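Local coordinates for uncharacterized protein (PDB 2P8T), which is of unknown function but may bind ATP and act as an aminoacyl-tRNA ligase, at residues D19-I24 / P193-V198; E14-D19 / A175-I180; M83-I88 / A99-N104. All blocks are in the same frame, centred on the assembly; numbering follows the deposited sequence.

Interaction 1 (D19-I24 / P193-V198)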
ATOM      1  N   ASP A  19      -0.435   7.083   6.068  1.00 23.90           N
ATOM      2  CA  ASP A  19       0.278   6.579   7.235  1.00 24.35           C
ATOM      3  C   ASP A  19      -0.616   5.643   8.059  1.00 22.89           C
ATOM      4  O   ASP A  19      -0.147   4.627   8.549  1.00 23.42           O
ATOM      5  CB  ASP A  19       0.776   7.733   8.128  1.00 25.27           C
ATOM      6  CG  ASP A  19       1.777   8.641   7.429  1.00 27.94           C
ATOM      7  OD1 ASP A  19       2.709   8.134   6.743  1.00 32.26           O
ATOM      8  OD2 ASP A  19       1.636   9.873   7.583  1.00 32.33           O
ATOM      9  N   VAL A  20      -1.889   5.996   8.224  1.00 22.13           N
ATOM     10  CA  VAL A  20      -2.847   5.140   8.952  1.00 21.67           C
ATOM     11  C   VAL A  20      -2.916   3.807   8.219  1.00 21.15           C
ATOM     12  O   VAL A  20      -2.681   2.750   8.824  1.00 21.04           O
ATOM     13  CB  VAL A  20      -4.259   5.759   9.044  1.00 21.58           C
ATOM     14  CG1 VAL A  20      -5.256   4.801   9.751  1.00 21.27           C
ATOM     15  CG2 VAL A  20      -4.222   7.141   9.740  1.00 21.62           C
ATOM     16  N   LEU A  21      -3.168   3.860   6.910  1.00 19.79           N
ATOM     17  CA  LEU A  21      -3.265   2.611   6.130  1.00 18.89           C
ATOM     18  C   LEU A  21      -1.993   1.775   6.235  1.00 18.95           C
ATOM     19  O   LEU A  21      -2.066   0.563   6.450  1.00 19.79           O
ATOM     20  CB  LEU A  21      -3.639   2.874   4.668  1.00 17.99           C
ATOM     21  CG  LEU A  21      -5.016   3.495   4.395  1.00 18.84           C
ATOM     22  CD1 LEU A  21      -5.098   4.124   3.015  1.00 18.88           C
ATOM     23  CD2 LEU A  21      -6.111   2.465   4.609  1.00 18.27           C
ATOM     24  N   ALA A  22      -0.826   2.426   6.125  1.00 20.05           N
ATOM     25  CA  ALA A  22       0.458   1.748   6.258  1.00 19.98           C
ATOM     26  C   ALA A  22       0.620   1.012   7.583  1.00 20.95           C
ATOM     27  O   ALA A  22       1.073  -0.137   7.600  1.00 20.50           O
ATOM     28  CB  ALA A  22       1.629   2.717   6.032  1.00 20.18           C
ATOM     29  N   VAL A  23       0.265   1.668   8.688  1.00 21.15           N
ATOM     30  CA  VAL A  23       0.401   1.040  10.007  1.00 21.50           C
ATOM     31  C   VAL A  23      -0.448  -0.235  10.087  1.00 21.49           C
ATOM     32  O   VAL A  23       0.012  -1.263  10.567  1.00 21.68           O
ATOM     33  CB  VAL A  23       0.033   2.033  11.163  1.00 21.46           C
ATOM     34  CG1 VAL A  23      -0.241   1.286  12.462  1.00 21.70           C
ATOM     35  CG2 VAL A  23       1.127   3.073  11.329  1.00 22.39           C
ATOM     36  N   ILE A  24      -1.671  -0.165   9.584  1.00 21.20           N
ATOM     37  CA  ILE A  24      -2.580  -1.304   9.587  1.00 22.52           C
ATOM     38  C   ILE A  24      -2.050  -2.442   8.711  1.00 22.98           C
ATOM     39  O   ILE A  24      -2.128  -3.607   9.113  1.00 22.99           O
ATOM     40  CB  ILE A  24      -4.017  -0.893   9.181  1.00 22.17           C
ATOM     41  CG1 ILE A  24      -4.526   0.220  10.128  1.00 22.10           C
ATOM     42  CG2 ILE A  24      -4.974  -2.096   9.190  1.00 23.64           C
ATOM     43  CD1 ILE A  24      -5.954   0.644   9.873  1.00 24.04           C
ATOM     44  N   PRO A 193     -15.141   4.346   7.043  1.00 26.94           N
ATOM     45  CA  PRO A 193     -15.083   5.535   7.906  1.00 27.33           C
ATOM     46  C   PRO A 193     -14.233   5.344   9.166  1.00 27.52           C
ATOM     47  O   PRO A 193     -13.679   6.316   9.681  1.00 26.58           O
ATOM     48  CB  PRO A 193     -16.542   5.773   8.290  1.00 27.42           C
ATOM     49  CG  PRO A 193     -17.345   5.088   7.204  1.00 27.63           C
ATOM     50  CD  PRO A 193     -16.527   3.896   6.815  1.00 27.02           C
ATOM     51  N   GLU A 194     -14.135   4.105   9.653  1.00 27.26           N
ATOM     52  CA  GLU A 194     -13.352   3.806  10.841  1.00 28.18           C
ATOM     53  C   GLU A 194     -11.886   4.170  10.650  1.00 27.53           C
ATOM     54  O   GLU A 194     -11.214   4.535  11.601  1.00 27.89           O
ATOM     55  CB  GLU A 194     -13.490   2.330  11.236  1.00 28.98           C
ATOM     56  CG  GLU A 194     -14.936   1.881  11.418  1.00 31.84           C
ATOM     57  CD  GLU A 194     -15.090   0.665  12.326  1.00 36.32           C
ATOM     58  OE1 GLU A 194     -14.198  -0.209  12.342  1.00 37.62           O
ATOM     59  OE2 GLU A 194     -16.121   0.585  13.035  1.00 39.83           O
ATOM     60  N   ILE A 195     -11.396   4.064   9.413  1.00 27.33           N
ATOM     61  CA  ILE A 195     -10.035   4.481   9.086  1.00 26.34           C
ATOM     62  C   ILE A 195      -9.952   6.005   8.980  1.00 26.06           C
ATOM     63  O   ILE A 195      -9.039   6.632   9.522  1.00 25.76           O
ATOM     64  CB  ILE A 195      -9.537   3.824   7.775  1.00 26.50           C
ATOM     65  CG1 ILE A 195      -9.299   2.322   7.988  1.00 26.02           C
ATOM     66  CG2 ILE A 195      -8.240   4.502   7.257  1.00 27.13           C
ATOM     67  CD1 ILE A 195      -8.898   1.565   6.715  1.00 26.67           C
ATOM     68  N   LEU A 196     -10.900   6.593   8.269  1.00 25.96           N
ATOM     69  CA  LEU A 196     -10.959   8.052   8.119  1.00 26.73           C
ATOM     70  C   LEU A 196     -11.050   8.751   9.477  1.00 27.19           C
ATOM     71  O   LEU A 196     -10.531   9.860   9.638  1.00 27.85           O
ATOM     72  CB  LEU A 196     -12.147   8.447   7.243  1.00 27.13           C
ATOM     73  CG  LEU A 196     -12.184   7.902   5.808  1.00 27.65           C
ATOM     74  CD1 LEU A 196     -13.510   8.269   5.119  1.00 29.34           C
ATOM     75  CD2 LEU A 196     -10.980   8.392   4.992  1.00 31.46           C
ATOM     76  N   GLU A 197     -11.685   8.095  10.457  1.00 26.70           N
ATOM     77  CA  GLU A 197     -11.796   8.634  11.828  1.00 26.66           C
ATOM     78  C   GLU A 197     -10.438   8.890  12.503  1.00 25.13           C
ATOM     79  O   GLU A 197     -10.335   9.674  13.447  1.00 24.14           O
ATOM     80  CB  GLU A 197     -12.633   7.690  12.705  1.00 26.17           C
ATOM     81  CG  GLU A 197     -13.405   8.393  13.820  1.00 29.45           C
ATOM     82  CD  GLU A 197     -14.319   7.476  14.633  1.00 30.48           C
ATOM     83  OE1 GLU A 197     -14.394   6.243  14.364  1.00 33.19           O
ATOM     84  OE2 GLU A 197     -14.979   8.011  15.558  1.00 34.26           O
ATOM     85  N   VAL A 198      -9.396   8.216  12.031  1.00 24.07           N
ATOM     86  CA  VAL A 198      -8.082   8.324  12.656  1.00 22.95           C
ATOM     87  C   VAL A 198      -7.379   9.655  12.297  1.00 24.26           C
ATOM     88  O   VAL A 198      -6.517  10.152  13.032  1.00 22.80           O
ATOM     89  CB  VAL A 198      -7.201   7.087  12.321  1.00 22.99           C
ATOM     90  CG1 VAL A 198      -5.865   7.139  13.082  1.00 19.86           C
ATOM     91  CG2 VAL A 198      -7.963   5.776  12.618  1.00 21.25           C
TER
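V20 meets both I195 and V198 through its two methyl groups, and every contact between 19-24 and 193-198 is apolar, with no hydrogen bond crossing from one to the other. V20 CG1 reaches I195 CG2 at 3.9 Å as the two side chains pass alongside each other in opposite senses. The second branch, V20 CG2, lies 3.7 Å from V198 CG1, and here the side chains cross obliquely, with V198 CB resting against both methyls of V20. With CG1 anti to the backbone N (chi1 177°), that branch reaches I195 CG2 while still touching V198, and CG2 meets V198 alone. I195 fits against V20, L21 and I24 on one side of the helix: L21 CD2 approaches I195 CD1 at 3.6 Å, the side chains at about a right angle, while I24 CD1 reaches I195 CG1 at 4.2 Å.

Helix 17-26 opens a region of the helix-turn-helix clan, and three helices followed by the hairpin of strands 60-62 and 67-69 are consistent with a winged-helix arrangement. The C-terminal helix 193-196 returns to this first helix after 168 intervening residues. Helix 44-56 adds L50 against V20 and L54 against V198, and helix 71-81 adds L80 against L21 and I76 against I195, so the methyl contacts are buried.

The backbone bonds are local. I24 N donates to V20 O at 3.2 Å within the first helix, and V198 N closes a turn onto I195 O at 3.0 Å. Beyond the two segments, V198 O probably accepts from Y15 OH, and I24 O accepts from R77 NE.

Interaction 2 (E14-D19 / A175-I180)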
ATOM      1  N   GLU A  14       0.350  16.029  11.000  1.00 36.40           N
ATOM      2  CA  GLU A  14       1.635  15.331  11.316  1.00 36.07           C
ATOM      3  C   GLU A  14       1.639  13.870  10.851  1.00 34.66           C
ATOM      4  O   GLU A  14       2.697  13.234  10.811  1.00 35.56           O
ATOM      5  CB  GLU A  14       1.968  15.408  12.810  1.00 36.78           C
ATOM      6  CG  GLU A  14       2.261  16.804  13.343  1.00 39.70           C
ATOM      7  CD  GLU A  14       3.115  16.790  14.616  1.00 42.46           C
ATOM      8  OE1 GLU A  14       4.042  15.953  14.723  1.00 43.50           O
ATOM      9  OE2 GLU A  14       2.861  17.624  15.514  1.00 43.79           O
ATOM     10  N   TYR A  15       0.458  13.338  10.536  1.00 33.03           N
ATOM     11  CA  TYR A  15       0.331  12.029   9.857  1.00 30.64           C
ATOM     12  C   TYR A  15      -0.840  12.062   8.888  1.00 29.58           C
ATOM     13  O   TYR A  15      -1.780  12.841   9.067  1.00 29.74           O
ATOM     14  CB  TYR A  15       0.188  10.859  10.853  1.00 29.88           C
ATOM     15  CG  TYR A  15      -1.054  10.882  11.746  1.00 28.26           C
ATOM     16  CD1 TYR A  15      -2.290  10.422  11.288  1.00 27.12           C
ATOM     17  CD2 TYR A  15      -0.969  11.320  13.073  1.00 28.70           C
ATOM     18  CE1 TYR A  15      -3.423  10.432  12.116  1.00 26.35           C
ATOM     19  CE2 TYR A  15      -2.099  11.334  13.912  1.00 27.12           C
ATOM     20  CZ  TYR A  15      -3.316  10.892  13.427  1.00 27.39           C
ATOM     21  OH  TYR A  15      -4.410  10.895  14.258  1.00 26.44           O
ATOM     22  N   THR A  16      -0.788  11.196   7.874  1.00 28.57           N
ATOM     23  CA  THR A  16      -1.776  11.190   6.797  1.00 27.31           C
ATOM     24  C   THR A  16      -2.599   9.892   6.800  1.00 26.19           C
ATOM     25  O   THR A  16      -2.248   8.951   7.499  1.00 25.23           O
ATOM     26  CB  THR A  16      -1.071  11.343   5.428  1.00 27.38           C
ATOM     27  OG1 THR A  16      -0.265  10.185   5.184  1.00 28.94           O
ATOM     28  CG2 THR A  16      -0.144  12.566   5.444  1.00 27.83           C
ATOM     29  N   VAL A  17      -3.690   9.851   6.021  1.00 24.99           N
ATOM     30  CA  VAL A  17      -4.464   8.609   5.849  1.00 24.72           C
ATOM     31  C   VAL A  17      -3.555   7.483   5.316  1.00 24.45           C
ATOM     32  O   VAL A  17      -3.731   6.315   5.670  1.00 23.47           O
ATOM     33  CB  VAL A  17      -5.737   8.817   4.969  1.00 24.42           C
ATOM     34  CG1 VAL A  17      -5.364   9.144   3.528  1.00 24.90           C
ATOM     35  CG2 VAL A  17      -6.664   7.615   5.019  1.00 26.03           C
ATOM     36  N   GLU A  18      -2.548   7.844   4.516  1.00 23.91           N
ATOM     37  CA  GLU A  18      -1.642   6.848   3.965  1.00 24.01           C
ATOM     38  C   GLU A  18      -0.802   6.260   5.077  1.00 23.61           C
ATOM     39  O   GLU A  18      -0.488   5.086   5.046  1.00 22.29           O
ATOM     40  CB  GLU A  18      -0.748   7.437   2.858  1.00 24.70           C
ATOM     41  CG  GLU A  18      -1.490   7.720   1.554  1.00 26.49           C
ATOM     42  CD  GLU A  18      -2.147   9.080   1.503  1.00 29.12           C
ATOM     43  OE1 GLU A  18      -1.969   9.865   2.462  1.00 28.86           O
ATOM     44  OE2 GLU A  18      -2.828   9.370   0.489  1.00 28.56           O
ATOM     45  N   ASP A  19      -0.435   7.083   6.068  1.00 23.90           N
ATOM     46  CA  ASP A  19       0.278   6.579   7.235  1.00 24.35           C
ATOM     47  C   ASP A  19      -0.616   5.643   8.059  1.00 22.89           C
ATOM     48  O   ASP A  19      -0.147   4.627   8.549  1.00 23.42           O
ATOM     49  CB  ASP A  19       0.776   7.733   8.128  1.00 25.27           C
ATOM     50  CG  ASP A  19       1.777   8.641   7.429  1.00 27.94           C
ATOM     51  OD1 ASP A  19       2.709   8.134   6.743  1.00 32.26           O
ATOM     52  OD2 ASP A  19       1.636   9.873   7.583  1.00 32.33           O
ATOM     53  N   ALA A 175       8.636   3.926  -1.118  1.00 20.35           N
ATOM     54  CA  ALA A 175       7.903   3.011  -2.025  1.00 19.81           C
ATOM     55  C   ALA A 175       6.556   2.597  -1.420  1.00 19.63           C
ATOM     56  O   ALA A 175       5.530   2.560  -2.107  1.00 19.28           O
ATOM     57  CB  ALA A 175       8.753   1.758  -2.361  1.00 19.87           C
ATOM     58  N   LEU A 176       6.568   2.261  -0.133  1.00 19.49           N
ATOM     59  CA  LEU A 176       5.344   1.827   0.536  1.00 19.53           C
ATOM     60  C   LEU A 176       4.317   2.946   0.568  1.00 19.54           C
ATOM     61  O   LEU A 176       3.157   2.741   0.198  1.00 18.77           O
ATOM     62  CB  LEU A 176       5.624   1.331   1.958  1.00 19.42           C
ATOM     63  CG  LEU A 176       4.383   0.780   2.689  1.00 20.19           C
ATOM     64  CD1 LEU A 176       3.643  -0.274   1.868  1.00 18.85           C
ATOM     65  CD2 LEU A 176       4.783   0.223   4.056  1.00 20.63           C
ATOM     66  N   LYS A 177       4.752   4.123   1.016  1.00 19.31           N
ATOM     67  CA  LYS A 177       3.870   5.283   1.151  1.00 21.59           C
ATOM     68  C   LYS A 177       3.262   5.696  -0.190  1.00 19.83           C
ATOM     69  O   LYS A 177       2.057   5.964  -0.282  1.00 19.57           O
ATOM     70  CB  LYS A 177       4.643   6.455   1.796  1.00 22.45           C
ATOM     71  CG  LYS A 177       3.770   7.595   2.383  1.00 25.97           C
ATOM     72  CD  LYS A 177       4.569   8.437   3.412  1.00 26.07           C
ATOM     73  CE  LYS A 177       3.958   9.828   3.657  1.00 28.70           C
ATOM     74  NZ  LYS A 177       2.594   9.752   4.318  1.00 32.28           N
ATOM     75  N   SER A 178       4.087   5.734  -1.232  1.00 18.42           N
ATOM     76  CA  SER A 178       3.604   6.143  -2.547  1.00 17.52           C
ATOM     77  C   SER A 178       2.652   5.102  -3.146  1.00 17.05           C
ATOM     78  O   SER A 178       1.646   5.467  -3.771  1.00 16.26           O
ATOM     79  CB  SER A 178       4.765   6.436  -3.504  1.00 17.24           C
ATOM     80  OG  SER A 178       5.638   5.319  -3.662  1.00 18.96           O
ATOM     81  N   ALA A 179       2.955   3.818  -2.955  1.00 16.10           N
ATOM     82  CA  ALA A 179       2.037   2.756  -3.440  1.00 16.15           C
ATOM     83  C   ALA A 179       0.672   2.857  -2.734  1.00 16.01           C
ATOM     84  O   ALA A 179      -0.382   2.757  -3.375  1.00 16.14           O
ATOM     85  CB  ALA A 179       2.670   1.367  -3.238  1.00 15.28           C
ATOM     86  N   ILE A 180       0.692   3.076  -1.418  1.00 16.32           N
ATOM     87  CA  ILE A 180      -0.546   3.239  -0.655  1.00 16.59           C
ATOM     88  C   ILE A 180      -1.299   4.488  -1.122  1.00 16.63           C
ATOM     89  O   ILE A 180      -2.514   4.477  -1.239  1.00 15.29           O
ATOM     90  CB  ILE A 180      -0.294   3.212   0.876  1.00 16.98           C
ATOM     91  CG1 ILE A 180       0.177   1.815   1.279  1.00 16.68           C
ATOM     92  CG2 ILE A 180      -1.595   3.587   1.653  1.00 16.27           C
ATOM     93  CD1 ILE A 180       0.678   1.683   2.707  1.00 18.30           C
TER
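E18 and I180 mark the closest approach of the backbones, their CA atoms 6.0 Å apart, where the start of helix 17-26 comes up against the middle of helix 172-187. The side chains of this pair pass in opposite senses, I180 CG2 lying 4.1 Å from E18 CB. The polar end of E18 turns to H181, which bonds to its OE2.

K177 spans the gap beside them. Its chain stays extended as far as CE and then bends (chi4 66°), which brings NZ to D19 OD1 at 2.9 Å in a salt bridge. The amine meets this oxygen from above the carboxylate plane, 46° out of it.

D19 also belongs to a capping box at the N-terminus of helix 17-26: T16 N donates to D19 OD2 at 2.8 Å, and D19 N returns a bond to T16 OG1 at 3.2 Å. The lysine from the DUF4443 region thus holds the carboxylate of the capping box, whose N-cap residue is T16. An alanine in place of D19 would probably leave K177 NZ without its countercharge and T16 N without its side-chain acceptor, weakening the cap. L42 and L50 pack against D19, and F120 against E18 and K177.

Interaction 3 (M83-I88 / A99-N104); sequences MFSEPI and AIVVKN
A99 pairs with I88 through two backbone bonds, A99 N to I88 O at 3.0 Å and I88 N to A99 O at 3.0 Å, a hydrogen-bonded antiparallel pair between strands 88-92 and 95-102. A water also donates to A99 O and to E86 O while accepting from S85 OG. The two segments run antiparallel, 163° apart, but the register slips by one residue between I88 and F84, and the water lies in this irregular part.

I100 sends its side chain against P87 and F84. I100 CG1 touches P87 CB at 4.0 Å, with CD1 over toward CG of the same proline, and CG2 rests on F84 CB.

At V101 a side chain stands in for backbone: V101 N donates to S85 OG at 2.7 Å, the hydroxyl oxygen lying between the backbone N and the carbonyl carbon of its own residue (chi1 61°). V101 O accepts from S85 N at 2.9 Å and receives a CA-H contact from F84.

V102 lies side by side with F84, V102 CG2 standing at the ring's edge 4.1 Å from F84 CD1, while M83 CG lies over one face of that ring, offset toward the rim. F25 and A183 pack on F84 from helices 17-26 and 172-187.

K103 N makes a nearly straight bond to M83 O at 2.8 Å. Its side chain passes the M83 carbonyl carbon and reaches F84, where NZ meets F84 O at 3.0 Å from above the carbonyl plane (64° out of it), and NZ is also held by L81 O and D157. Backbone, hydroxyl, water and lysine amine together meet the polar groups of an irregular strand edge, and the nearby D157 carboxylate would be expected to favour a charged K103.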
ATOM      1  N   MET A  83      -9.971  -5.622  -0.610  1.00 23.45           N
ATOM      2  CA  MET A  83      -9.874  -4.704  -1.747  1.00 23.20           C
ATOM      3  C   MET A  83      -8.448  -4.532  -2.285  1.00 22.72           C
ATOM      4  O   MET A  83      -8.249  -3.973  -3.370  1.00 22.35           O
ATOM      5  CB  MET A  83     -10.569  -3.349  -1.455  1.00 23.50           C
ATOM      6  CG  MET A  83     -10.024  -2.452  -0.318  1.00 25.17           C
ATOM      7  SD  MET A  83     -11.135  -1.038   0.165  1.00 23.90           S
ATOM      8  CE  MET A  83     -12.302  -1.932   1.173  1.00 29.02           C
ATOM      9  N   PHE A  84      -7.480  -5.013  -1.503  1.00 21.61           N
ATOM     10  CA  PHE A  84      -6.048  -4.953  -1.816  1.00 21.54           C
ATOM     11  C   PHE A  84      -5.378  -6.279  -1.505  1.00 22.16           C
ATOM     12  O   PHE A  84      -5.846  -7.054  -0.666  1.00 22.45           O
ATOM     13  CB  PHE A  84      -5.340  -3.881  -0.974  1.00 21.04           C
ATOM     14  CG  PHE A  84      -5.960  -2.520  -1.069  1.00 20.68           C
ATOM     15  CD1 PHE A  84      -6.027  -1.851  -2.291  1.00 19.30           C
ATOM     16  CD2 PHE A  84      -6.476  -1.905   0.068  1.00 20.65           C
ATOM     17  CE1 PHE A  84      -6.607  -0.600  -2.384  1.00 17.34           C
ATOM     18  CE2 PHE A  84      -7.029  -0.649  -0.001  1.00 19.34           C
ATOM     19  CZ  PHE A  84      -7.110   0.007  -1.236  1.00 19.54           C
ATOM     20  N   SER A  85      -4.263  -6.540  -2.174  1.00 21.97           N
ATOM     21  CA  SER A  85      -3.405  -7.661  -1.796  1.00 22.22           C
ATOM     22  C   SER A  85      -2.524  -7.225  -0.639  1.00 22.25           C
ATOM     23  O   SER A  85      -2.442  -6.032  -0.344  1.00 22.94           O
ATOM     24  CB  SER A  85      -2.543  -8.087  -2.978  1.00 22.82           C
ATOM     25  OG  SER A  85      -1.692  -7.026  -3.411  1.00 22.22           O
ATOM     26  N   GLU A  86      -1.887  -8.174   0.041  1.00 22.44           N
ATOM     27  CA  GLU A  86      -0.788  -7.831   0.945  1.00 23.04           C
ATOM     28  C   GLU A  86       0.311  -7.093   0.154  1.00 22.84           C
ATOM     29  O   GLU A  86       0.785  -7.623  -0.838  1.00 23.26           O
ATOM     30  CB  GLU A  86      -0.185  -9.097   1.574  1.00 23.26           C
ATOM     31  CG  GLU A  86      -1.101  -9.829   2.566  1.00 25.02           C
ATOM     32  CD  GLU A  86      -1.199  -9.144   3.935  1.00 27.61           C
ATOM     33  OE1 GLU A  86      -0.483  -8.138   4.176  1.00 29.11           O
ATOM     34  OE2 GLU A  86      -1.984  -9.651   4.786  1.00 29.10           O
ATOM     35  N   PRO A  87       0.727  -5.879   0.592  1.00 23.25           N
ATOM     36  CA  PRO A  87       1.847  -5.206  -0.106  1.00 22.85           C
ATOM     37  C   PRO A  87       3.100  -6.075  -0.085  1.00 23.48           C
ATOM     38  O   PRO A  87       3.408  -6.684   0.943  1.00 23.78           O
ATOM     39  CB  PRO A  87       2.051  -3.921   0.705  1.00 23.21           C
ATOM     40  CG  PRO A  87       0.680  -3.652   1.301  1.00 23.42           C
ATOM     41  CD  PRO A  87       0.189  -5.042   1.683  1.00 23.03           C
ATOM     42  N   ILE A  88       3.794  -6.166  -1.216  1.00 23.68           N
ATOM     43  CA  ILE A  88       4.975  -7.024  -1.290  1.00 24.70           C
ATOM     44  C   ILE A  88       6.190  -6.264  -1.801  1.00 23.68           C
ATOM     45  O   ILE A  88       6.080  -5.437  -2.693  1.00 23.47           O
ATOM     46  CB  ILE A  88       4.695  -8.330  -2.091  1.00 25.60           C
ATOM     47  CG1 ILE A  88       5.880  -9.308  -2.031  1.00 27.72           C
ATOM     48  CG2 ILE A  88       4.299  -8.029  -3.508  1.00 26.27           C
ATOM     49  CD1 ILE A  88       6.111  -9.908  -0.683  1.00 31.30           C
ATOM     50  N   ALA A  99       4.601  -3.654  -4.552  1.00 17.68           N
ATOM     51  CA  ALA A  99       3.496  -3.963  -5.429  1.00 17.76           C
ATOM     52  C   ALA A  99       2.257  -4.185  -4.570  1.00 16.98           C
ATOM     53  O   ALA A  99       2.329  -4.858  -3.522  1.00 16.37           O
ATOM     54  CB  ALA A  99       3.795  -5.214  -6.284  1.00 18.03           C
ATOM     55  N   ILE A 100       1.158  -3.567  -4.993  1.00 16.83           N
ATOM     56  CA  ILE A 100      -0.157  -3.770  -4.385  1.00 16.74           C
ATOM     57  C   ILE A 100      -1.193  -4.027  -5.486  1.00 16.89           C
ATOM     58  O   ILE A 100      -1.345  -3.237  -6.423  1.00 17.35           O
ATOM     59  CB  ILE A 100      -0.606  -2.553  -3.509  1.00 16.28           C
ATOM     60  CG1 ILE A 100       0.468  -2.183  -2.475  1.00 16.39           C
ATOM     61  CG2 ILE A 100      -1.972  -2.832  -2.860  1.00 16.75           C
ATOM     62  CD1 ILE A 100       0.134  -0.930  -1.615  1.00 17.15           C
ATOM     63  N   VAL A 101      -1.919  -5.133  -5.358  1.00 17.15           N
ATOM     64  CA  VAL A 101      -3.018  -5.451  -6.263  1.00 17.86           C
ATOM     65  C   VAL A 101      -4.241  -4.727  -5.731  1.00 19.11           C
ATOM     66  O   VAL A 101      -4.546  -4.804  -4.522  1.00 18.45           O
ATOM     67  CB  VAL A 101      -3.321  -6.969  -6.303  1.00 18.51           C
ATOM     68  CG1 VAL A 101      -4.521  -7.290  -7.220  1.00 18.79           C
ATOM     69  CG2 VAL A 101      -2.095  -7.759  -6.705  1.00 17.90           C
ATOM     70  N   VAL A 102      -4.930  -4.024  -6.621  1.00 18.42           N
ATOM     71  CA  VAL A 102      -6.212  -3.386  -6.291  1.00 19.29           C
ATOM     72  C   VAL A 102      -7.340  -4.199  -6.939  1.00 20.41           C
ATOM     73  O   VAL A 102      -7.402  -4.342  -8.163  1.00 19.56           O
ATOM     74  CB  VAL A 102      -6.281  -1.928  -6.786  1.00 19.68           C
ATOM     75  CG1 VAL A 102      -7.603  -1.296  -6.385  1.00 18.39           C
ATOM     76  CG2 VAL A 102      -5.110  -1.118  -6.231  1.00 19.51           C
ATOM     77  N   LYS A 103      -8.223  -4.725  -6.094  1.00 21.33           N
ATOM     78  CA  LYS A 103      -9.266  -5.633  -6.521  1.00 22.92           C
ATOM     79  C   LYS A 103     -10.455  -4.856  -7.014  1.00 24.25           C
ATOM     80  O   LYS A 103     -10.809  -3.837  -6.433  1.00 23.52           O
ATOM     81  CB  LYS A 103      -9.639  -6.581  -5.370  1.00 23.26           C
ATOM     82  CG  LYS A 103      -8.514  -7.561  -5.076  1.00 25.28           C
ATOM     83  CD  LYS A 103      -8.380  -7.920  -3.605  1.00 27.81           C
ATOM     84  CE  LYS A 103      -7.322  -8.999  -3.437  1.00 31.16           C
ATOM     85  NZ  LYS A 103      -7.060  -9.392  -2.022  1.00 28.56           N
ATOM     86  N   ASN A 104     -11.063  -5.348  -8.093  1.00 26.12           N
ATOM     87  CA  ASN A 104     -12.155  -4.662  -8.806  1.00 27.75           C
ATOM     88  C   ASN A 104     -12.006  -3.134  -8.844  1.00 28.00           C
ATOM     89  O   ASN A 104     -12.844  -2.422  -8.282  1.00 28.56           O
ATOM     90  CB  ASN A 104     -13.546  -5.093  -8.269  1.00 28.88           C
ATOM     91  CG  ASN A 104     -14.716  -4.460  -9.063  1.00 31.81           C
ATOM     92  OD1 ASN A 104     -14.712  -4.448 -10.299  1.00 36.39           O
ATOM     93  ND2 ASN A 104     -15.700  -3.919  -8.344  1.00 33.66           N
TER
HETATM   94  O   HOH W   1       0.906  -7.070  -3.479  1.00 27.82           O

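Interactions 1 and 2 are buried and share helix 17-26, with D19 in a segment of each, whereas interaction 3 is only partly buried and lies at one edge of the five-stranded sheet. Interaction 1 is purely apolar, and interaction 2 sets a salt bridge and helix cap beside a small apolar contact; interaction 3 combines backbone, hydroxyl, water and lysine bonds with apolar contacts. The first two also touch directly, I180 packing on L21 and A22. Helix 172-187 joins the second to the third, A179 and I180 both resting on I100. Interactions 1 and 3 do not touch, their nearest atoms being about 6 Å apart.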